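Local structure of beta-lactamase (Burkholderia cenocepacia, 5E2G) at residues Pro92-Gly96 with Lys97-Val101; Ala127-Ile130 with Arg131-Ala135; Pro244-Gln247 with Arg248-Arg252. The protein probably hydrolyses beta-lactams to substituted beta-amino acids in the manner of class C beta-lactamases. All coordinates share one frame; numbering follows the deposited sequence.

Contact 1: residues Pro92-Gly96 with Lys97-Val101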
loop_
_atom_site.group_PDB
_atom_site.type_symbol
_atom_site.label_atom_id
_atom_site.label_comp_id
_atom_site.label_asym_id
_atom_site.label_seq_id
_atom_site.Cartn_x
_atom_site.Cartn_y
_atom_site.Cartn_z
ATOM N N PRO A 92 18.917 15.982 12.408
ATOM C CA PRO A 92 19.508 17.325 12.489
ATOM C C PRO A 92 20.718 17.530 11.595
ATOM O O PRO A 92 20.995 18.669 11.205
ATOM C CB PRO A 92 19.885 17.441 13.970
ATOM C CG PRO A 92 19.009 16.466 14.665
ATOM C CD PRO A 92 18.841 15.326 13.720
ATOM N N GLU A 93 21.457 16.465 11.274
ATOM C CA GLU A 93 22.630 16.608 10.416
ATOM C C GLU A 93 22.256 17.165 9.048
ATOM O O GLU A 93 22.999 17.969 8.472
ATOM C CB GLU A 93 23.333 15.258 10.257
ATOM C CG GLU A 93 23.768 14.597 11.555
ATOM C CD GLU A 93 25.021 13.751 11.374
ATOM O OE1 GLU A 93 25.908 14.176 10.600
ATOM O OE2 GLU A 93 25.120 12.666 11.991
ATOM N N LEU A 94 21.105 16.745 8.512
ATOM C CA LEU A 94 20.666 17.132 7.178
ATOM C C LEU A 94 20.241 18.583 7.089
ATOM O O LEU A 94 19.964 19.055 5.982
ATOM C CB LEU A 94 19.510 16.248 6.727
ATOM C CG LEU A 94 19.791 14.752 6.696
ATOM C CD1 LEU A 94 18.596 13.985 6.122
ATOM C CD2 LEU A 94 21.058 14.481 5.903
ATOM N N GLN A 95 20.155 19.291 8.209
ATOM C CA GLN A 95 19.875 20.717 8.154
ATOM C C GLN A 95 20.961 21.410 7.347
ATOM O O GLN A 95 22.153 21.267 7.636
ATOM C CB GLN A 95 19.796 21.297 9.561
ATOM C CG GLN A 95 18.713 20.670 10.412
ATOM C CD GLN A 95 18.805 21.083 11.861
ATOM O OE1 GLN A 95 19.630 21.918 12.226
ATOM N NE2 GLN A 95 17.959 20.497 12.699
ATOM N N GLY A 96 20.544 22.144 6.317
ATOM C CA GLY A 96 21.448 22.698 5.333
ATOM C C GLY A 96 21.591 21.864 4.079
ATOM O O GLY A 96 22.191 22.335 3.103
ATOM N N LYS A 97 21.076 20.680 4.074
ATOM C CA LYS A 97 21.167 19.819 2.918
ATOM C C LYS A 97 19.832 19.763 2.191
ATOM O O LYS A 97 18.772 19.886 2.819
ATOM C CB LYS A 97 21.584 18.410 3.330
ATOM C CG LYS A 97 23.059 18.136 3.158
ATOM C CD LYS A 97 23.924 19.137 3.893
ATOM C CE LYS A 97 24.622 20.099 2.930
ATOM N NZ LYS A 97 25.191 19.417 1.731
ATOM N N PRO A 98 19.888 19.600 0.860
ATOM C CA PRO A 98 18.648 19.567 0.061
ATOM C C PRO A 98 17.558 18.664 0.620
ATOM O O PRO A 98 16.373 18.997 0.499
ATOM C CB PRO A 98 19.150 19.081 -1.304
ATOM C CG PRO A 98 20.525 19.662 -1.396
ATOM C CD PRO A 98 21.090 19.631 0.002
ATOM N N PHE A 99 17.921 17.541 1.238
ATOM C CA PHE A 99 16.925 16.652 1.817
ATOM C C PHE A 99 16.391 17.158 3.149
ATOM O O PHE A 99 15.282 16.774 3.540
ATOM C CB PHE A 99 17.508 15.246 2.000
ATOM C CG PHE A 99 16.463 14.192 2.238
ATOM C CD1 PHE A 99 15.775 13.630 1.170
ATOM C CD2 PHE A 99 16.152 13.778 3.527
ATOM C CE1 PHE A 99 14.796 12.665 1.377
ATOM C CE2 PHE A 99 15.171 12.816 3.748
ATOM C CZ PHE A 99 14.495 12.257 2.668
ATOM N N GLY A 100 17.144 18.008 3.851
ATOM C CA GLY A 100 16.696 18.508 5.140
ATOM C C GLY A 100 15.419 19.322 5.079
ATOM O O GLY A 100 14.751 19.488 6.105
ATOM N N VAL A 101 15.067 19.839 3.899
ATOM C CA VAL A 101 13.859 20.641 3.731
ATOM C C VAL A 101 12.683 19.848 3.177
ATOM O O VAL A 101 11.554 20.364 3.192
ATOM C CB VAL A 101 14.108 21.860 2.816
ATOM C CG1 VAL A 101 15.284 22.681 3.324
ATOM C CG2 VAL A 101 14.321 21.407 1.388
#
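A type II beta turn from Leu94 to Lys97 reverses the chain in the loop between helices 87-90 and 104-108 of this class C beta-lactamase fold, bringing Leu94 alongside Phe99 and Gly100. The turn is closed by Lys97 N, which donates to Leu94 O over 2.7 Å at an N-H...O angle of 153°. Gly96 occupies the third position of the turn with a positive phi of 96°, a conformation in which a CB would be pressed against the preceding carbonyl oxygen. Leu94 O also receives a CA-H...O contact from Gly100 CA at 3.4 Å, so one carbonyl meets both the end of the turn and the chain coming back past it. This close approach is possible because there is no CB on Gly100 to collide with that oxygen. Gly100 N is held in turn by Lys97 O at 2.7 Å, and Gln95 N by Pro92 O.

The lysine chain, bent at chi2, chi3 and chi4, lies back along the Gly96 peptide, with CE of Lys97 3.3 Å from Gly96 O, and NZ goes on to the neighbourhood of Arg137. The side-chain NE2 of Gln95 is hydrogen-bonded to Gly88 O. Beneath the loop, Leu94 and Phe99 run side by side and pack on Leu133 of helix 126-135, while Trp136 meets the Phe99 ring edge-to-face. CG of Phe99, anti to the backbone N (chi1 -164°), sets the ring beside the leucine, where Leu94 CD1 lies near the ring plane at the edge, 3.6 Å from Phe99 CD2.

Contact 2: residues Ala127-Ile130 with Arg131-Ala135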
loop_
_atom_site.group_PDB
_atom_site.type_symbol
_atom_site.label_atom_id
_atom_site.label_comp_id
_atom_site.label_asym_id
_atom_site.label_seq_id
_atom_site.Cartn_x
_atom_site.Cartn_y
_atom_site.Cartn_z
ATOM N N ALA A 127 24.425 5.331 9.644
ATOM C CA ALA A 127 25.403 6.371 9.336
ATOM C C ALA A 127 25.598 6.514 7.829
ATOM O O ALA A 127 25.784 7.628 7.325
ATOM C CB ALA A 127 26.731 6.067 10.029
ATOM N N GLY A 128 25.536 5.401 7.093
ATOM C CA GLY A 128 25.648 5.471 5.644
ATOM C C GLY A 128 24.393 6.010 4.982
ATOM O O GLY A 128 24.467 6.703 3.962
ATOM N N LEU A 129 23.226 5.684 5.541
ATOM C CA LEU A 129 21.982 6.309 5.100
ATOM C C LEU A 129 22.065 7.826 5.224
ATOM O O LEU A 129 21.784 8.557 4.265
ATOM C CB LEU A 129 20.807 5.767 5.916
ATOM C CG LEU A 129 19.489 6.524 5.752
ATOM C CD1 LEU A 129 19.023 6.435 4.319
ATOM C CD2 LEU A 129 18.422 6.005 6.709
ATOM N N ILE A 130 22.446 8.315 6.406
ATOM C CA ILE A 130 22.660 9.745 6.585
ATOM C C ILE A 130 23.686 10.250 5.586
ATOM O O ILE A 130 23.559 11.357 5.048
ATOM C CB ILE A 130 23.086 10.042 8.030
ATOM C CG1 ILE A 130 21.987 9.612 9.003
ATOM C CG2 ILE A 130 23.411 11.512 8.189
ATOM C CD1 ILE A 130 20.711 10.400 8.873
ATOM N N ARG A 131 24.714 9.441 5.312
ATOM C CA ARG A 131 25.665 9.804 4.268
ATOM C C ARG A 131 24.972 9.929 2.920
ATOM O O ARG A 131 25.241 10.869 2.162
ATOM C CB ARG A 131 26.799 8.782 4.193
ATOM C CG ARG A 131 27.828 8.912 5.308
ATOM C CD ARG A 131 29.115 8.129 5.002
ATOM N NE ARG A 131 29.354 7.029 5.940
ATOM C CZ ARG A 131 29.166 5.743 5.651
ATOM N NH1 ARG A 131 28.739 5.388 4.443
ATOM N NH2 ARG A 131 29.409 4.815 6.567
ATOM N N TYR A 132 24.065 8.998 2.605
ATOM C CA TYR A 132 23.385 9.066 1.317
ATOM C C TYR A 132 22.466 10.278 1.236
ATOM O O TYR A 132 22.442 10.978 0.216
ATOM C CB TYR A 132 22.591 7.794 1.045
ATOM C CG TYR A 132 21.645 8.008 -0.105
ATOM C CD1 TYR A 132 22.125 8.352 -1.371
ATOM C CD2 TYR A 132 20.270 7.906 0.072
ATOM C CE1 TYR A 132 21.263 8.577 -2.431
ATOM C CE2 TYR A 132 19.394 8.125 -0.984
ATOM C CZ TYR A 132 19.894 8.460 -2.232
ATOM O OH TYR A 132 19.019 8.676 -3.279
ATOM N N LEU A 133 21.690 10.534 2.287
ATOM C CA LEU A 133 20.776 11.669 2.251
ATOM C C LEU A 133 21.524 12.993 2.161
ATOM O O LEU A 133 21.034 13.943 1.536
ATOM C CB LEU A 133 19.873 11.650 3.481
ATOM C CG LEU A 133 18.962 10.433 3.584
ATOM C CD1 LEU A 133 18.305 10.362 4.949
ATOM C CD2 LEU A 133 17.917 10.485 2.492
ATOM N N ASP A 134 22.712 13.073 2.764
ATOM C CA ASP A 134 23.480 14.311 2.726
ATOM C C ASP A 134 23.903 14.673 1.306
ATOM O O ASP A 134 23.808 15.837 0.901
ATOM C CB ASP A 134 24.700 14.189 3.628
ATOM C CG ASP A 134 24.593 15.060 4.863
ATOM O OD1 ASP A 134 24.903 16.276 4.776
ATOM O OD2 ASP A 134 24.200 14.520 5.922
ATOM N N ALA A 135 24.387 13.702 0.540
ATOM C CA ALA A 135 24.850 13.965 -0.817
ATOM C C ALA A 135 23.718 14.027 -1.832
ATOM O O ALA A 135 23.970 14.350 -2.998
ATOM C CB ALA A 135 25.853 12.899 -1.240
#
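The guanidinium of Arg131 lies with one face over the backbone of the preceding turn of helix 126-135, where Gly128 CA sits 3.3 Å above its plane and Ala127 O lies 3.9 Å above it, both nearer the margin of the group than its middle. A bend at chi3 (-116°) folds the arginine back over this turn, and the lack of a side chain on Gly128 lets NH1 of Arg131 come to 3.3 Å from Gly128 CA. The aliphatic part follows the same path, Arg131 CG being 3.1 Å from Ala127 O. The Tyr132 ring stands on another side of the helix, and the CB that carries it touches Leu129 O and Gly128 O.

Under these groups runs regular alpha-helical bonding from residue i+4 to i. Arg131 N, Tyr132 N, Leu133 N and Asp134 N donate to Ala127 O, Gly128 O, Leu129 O and Ile130 O. The third is the straightest, with an N-H...O angle of 166°. Gly128 N, near the helix start, is bonded to OD1 of Asp125.

The buried side of this amphipathic helix is formed by Leu129 and Leu133, one turn apart, whose chains cross obliquely with the CD1 atoms of Leu129 and Leu133 4.0 Å apart. Both rest on Met155 of helix 150-164, and Leu129 also touches Trp158. Ile130 takes a neighbouring position and reaches Leu91. One turn on, Asp134 folds back toward it. The carboxylate oxygen Asp134 OD2 passes 3.3 Å from Ile130 O, two acceptors that do not bond, and rests against the methyl group Ile130 CG2 at 3.8 Å.

Contact 3: residues Pro244-Gln247 with Arg248-Arg252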
loop_
_atom_site.group_PDB
_atom_site.type_symbol
_atom_site.label_atom_id
_atom_site.label_comp_id
_atom_site.label_asym_id
_atom_site.label_seq_id
_atom_site.Cartn_x
_atom_site.Cartn_y
_atom_site.Cartn_z
ATOM N N PRO A 244 -11.219 6.267 18.196
ATOM C CA PRO A 244 -11.444 7.530 17.467
ATOM C C PRO A 244 -10.196 8.150 16.864
ATOM O O PRO A 244 -10.272 8.662 15.738
ATOM C CB PRO A 244 -12.067 8.443 18.534
ATOM C CG PRO A 244 -11.752 7.799 19.841
ATOM C CD PRO A 244 -11.740 6.334 19.570
ATOM N N ARG A 245 -9.055 8.139 17.569
ATOM C CA ARG A 245 -7.845 8.751 17.015
ATOM C C ARG A 245 -7.377 8.015 15.764
ATOM O O ARG A 245 -7.054 8.640 14.746
ATOM C CB ARG A 245 -6.724 8.791 18.056
ATOM C CG ARG A 245 -5.378 9.284 17.501
ATOM C CD ARG A 245 -4.292 9.347 18.581
ATOM N NE ARG A 245 -2.939 9.458 18.026
ATOM C CZ ARG A 245 -1.816 9.384 18.743
ATOM N NH1 ARG A 245 -1.872 9.182 20.057
ATOM N NH2 ARG A 245 -0.637 9.506 18.150
ATOM N N LEU A 246 -7.332 6.685 15.816
ATOM C CA LEU A 246 -6.942 5.943 14.625
ATOM C C LEU A 246 -7.966 6.102 13.512
ATOM O O LEU A 246 -7.592 6.200 12.340
ATOM C CB LEU A 246 -6.727 4.469 14.948
ATOM C CG LEU A 246 -6.333 3.639 13.726
ATOM C CD1 LEU A 246 -5.113 4.203 13.020
ATOM C CD2 LEU A 246 -6.112 2.186 14.065
ATOM N N GLN A 247 -9.258 6.144 13.848
ATOM C CA GLN A 247 -10.268 6.277 12.803
ATOM C C GLN A 247 -10.104 7.586 12.048
ATOM O O GLN A 247 -10.120 7.601 10.812
ATOM C CB GLN A 247 -11.671 6.190 13.386
ATOM C CG GLN A 247 -12.739 6.175 12.305
ATOM C CD GLN A 247 -12.732 4.888 11.495
ATOM O OE1 GLN A 247 -13.356 3.897 11.882
ATOM N NE2 GLN A 247 -12.021 4.890 10.372
ATOM N N ARG A 248 -9.960 8.699 12.780
ATOM C CA ARG A 248 -9.642 9.974 12.138
ATOM C C ARG A 248 -8.350 9.876 11.338
ATOM O O ARG A 248 -8.284 10.339 10.191
ATOM C CB ARG A 248 -9.527 11.083 13.181
ATOM C CG ARG A 248 -10.803 11.317 13.974
ATOM C CD ARG A 248 -10.747 12.601 14.802
ATOM N NE ARG A 248 -9.735 12.560 15.861
ATOM C CZ ARG A 248 -9.977 12.213 17.124
ATOM N NH1 ARG A 248 -11.205 11.872 17.495
ATOM N NH2 ARG A 248 -8.990 12.206 18.015
ATOM N N ALA A 249 -7.315 9.261 11.925
ATOM C CA ALA A 249 -6.044 9.108 11.228
ATOM C C ALA A 249 -6.228 8.374 9.912
ATOM O O ALA A 249 -5.667 8.775 8.886
ATOM C CB ALA A 249 -5.043 8.367 12.110
ATOM N N ILE A 250 -7.026 7.306 9.917
ATOM C CA ILE A 250 -7.230 6.520 8.705
ATOM C C ILE A 250 -7.940 7.347 7.644
ATOM O O ILE A 250 -7.546 7.352 6.472
ATOM C CB ILE A 250 -8.007 5.233 9.025
ATOM C CG1 ILE A 250 -7.112 4.240 9.760
ATOM C CG2 ILE A 250 -8.544 4.609 7.751
ATOM C CD1 ILE A 250 -7.863 3.048 10.304
ATOM N N GLU A 251 -9.000 8.056 8.032
ATOM C CA GLU A 251 -9.735 8.831 7.037
ATOM C C GLU A 251 -8.854 9.919 6.433
ATOM O O GLU A 251 -8.917 10.182 5.227
ATOM C CB GLU A 251 -11.003 9.436 7.642
ATOM C CG GLU A 251 -11.948 9.955 6.567
ATOM C CD GLU A 251 -13.232 10.567 7.110
ATOM O OE1 GLU A 251 -13.332 10.763 8.341
ATOM O OE2 GLU A 251 -14.142 10.853 6.301
ATOM N N ARG A 252 -7.986 10.524 7.247
ATOM C CA ARG A 252 -7.150 11.620 6.785
ATOM C C ARG A 252 -6.101 11.183 5.768
ATOM O O ARG A 252 -5.601 12.030 5.024
ATOM C CB ARG A 252 -6.490 12.285 7.985
ATOM C CG ARG A 252 -6.399 13.782 7.877
ATOM C CD ARG A 252 -6.189 14.409 9.238
ATOM N NE ARG A 252 -5.511 15.690 9.126
ATOM C CZ ARG A 252 -6.136 16.858 9.052
ATOM N NH1 ARG A 252 -5.427 17.974 8.945
ATOM N NH2 ARG A 252 -7.465 16.914 9.083
#
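Helix 244-252 is regular through this span, Arg248 N, Ala249 N, Ile250 N and Glu251 N donating to Pro244 O, Arg245 O, Leu246 O and Gln247 O, the first nearly straight at 177°. The bond from Ile250 N to Leu246 O is short, 2.7 Å. Pro244, which opens the helix, has no N-H to give, but its carbonyl and ring both meet Arg248.

That arginine bends at chi3 (-65°) and lies back along the preceding turn. Arg248 CG is 3.2 Å from Pro244 O, and one guanidinium face lies over Pro244 O and Arg245 CA. Arg248 NH1 comes to 3.7 Å from Pro244 CB, while NH2 reaches Arg245 CA.

Leu246 and Ile250 face the protein interior. With CG anti to the backbone N (chi1 179°), the leucine carries CG and CD1 to Ile250, and the two chains run obliquely past each other, Leu246 CG 3.8 Å from Ile250 CD1 and Leu246 CD1 as close to Ile250 CG1. Ala249 CB adds a looser apolar contact, 4.3 Å from Leu246 CD1. Both Leu246 and Ile250 touch Thr70 of helix 64-77 and Ile180 of helix 168-180.

Polar ends tie the same helix outward: Arg245, extended from CG to NE, forms salt bridges with Asp74 and Glu80, Gln247 NE2 bonds to Ala235 O, and Arg248 NE has a long, weak ion pair with Glu77. The two arginines, one turn apart, thus turn to different partners, with Arg245 NE and Arg248 NH2 6.6 Å apart. These carboxylates probably offset the like charges, so that polar pairing complements the apolar packing of the helix on its two neighbours.

Overall arrangement
Contacts 1 and 2 belong to one packing unit at the periphery, their centres 11 Å apart: Leu94, Lys97 and Phe99 of the turn lie against Leu133 and Asp134 of helix 126-135. Contact 3 stands apart, about 30 Å from contact 1 and 33 Å from contact 2 between centres, and nearer the centre of the chain. All three are partly buried, each pairing an apolar inner side with a polar outer one. Contact 1 relies on turn geometry and two glycines, whereas contacts 2 and 3 share helical bonding, with an arginine folded over the preceding turn. Contact 3 differs in that Arg245 ties its helix to acidic residues elsewhere in the chain.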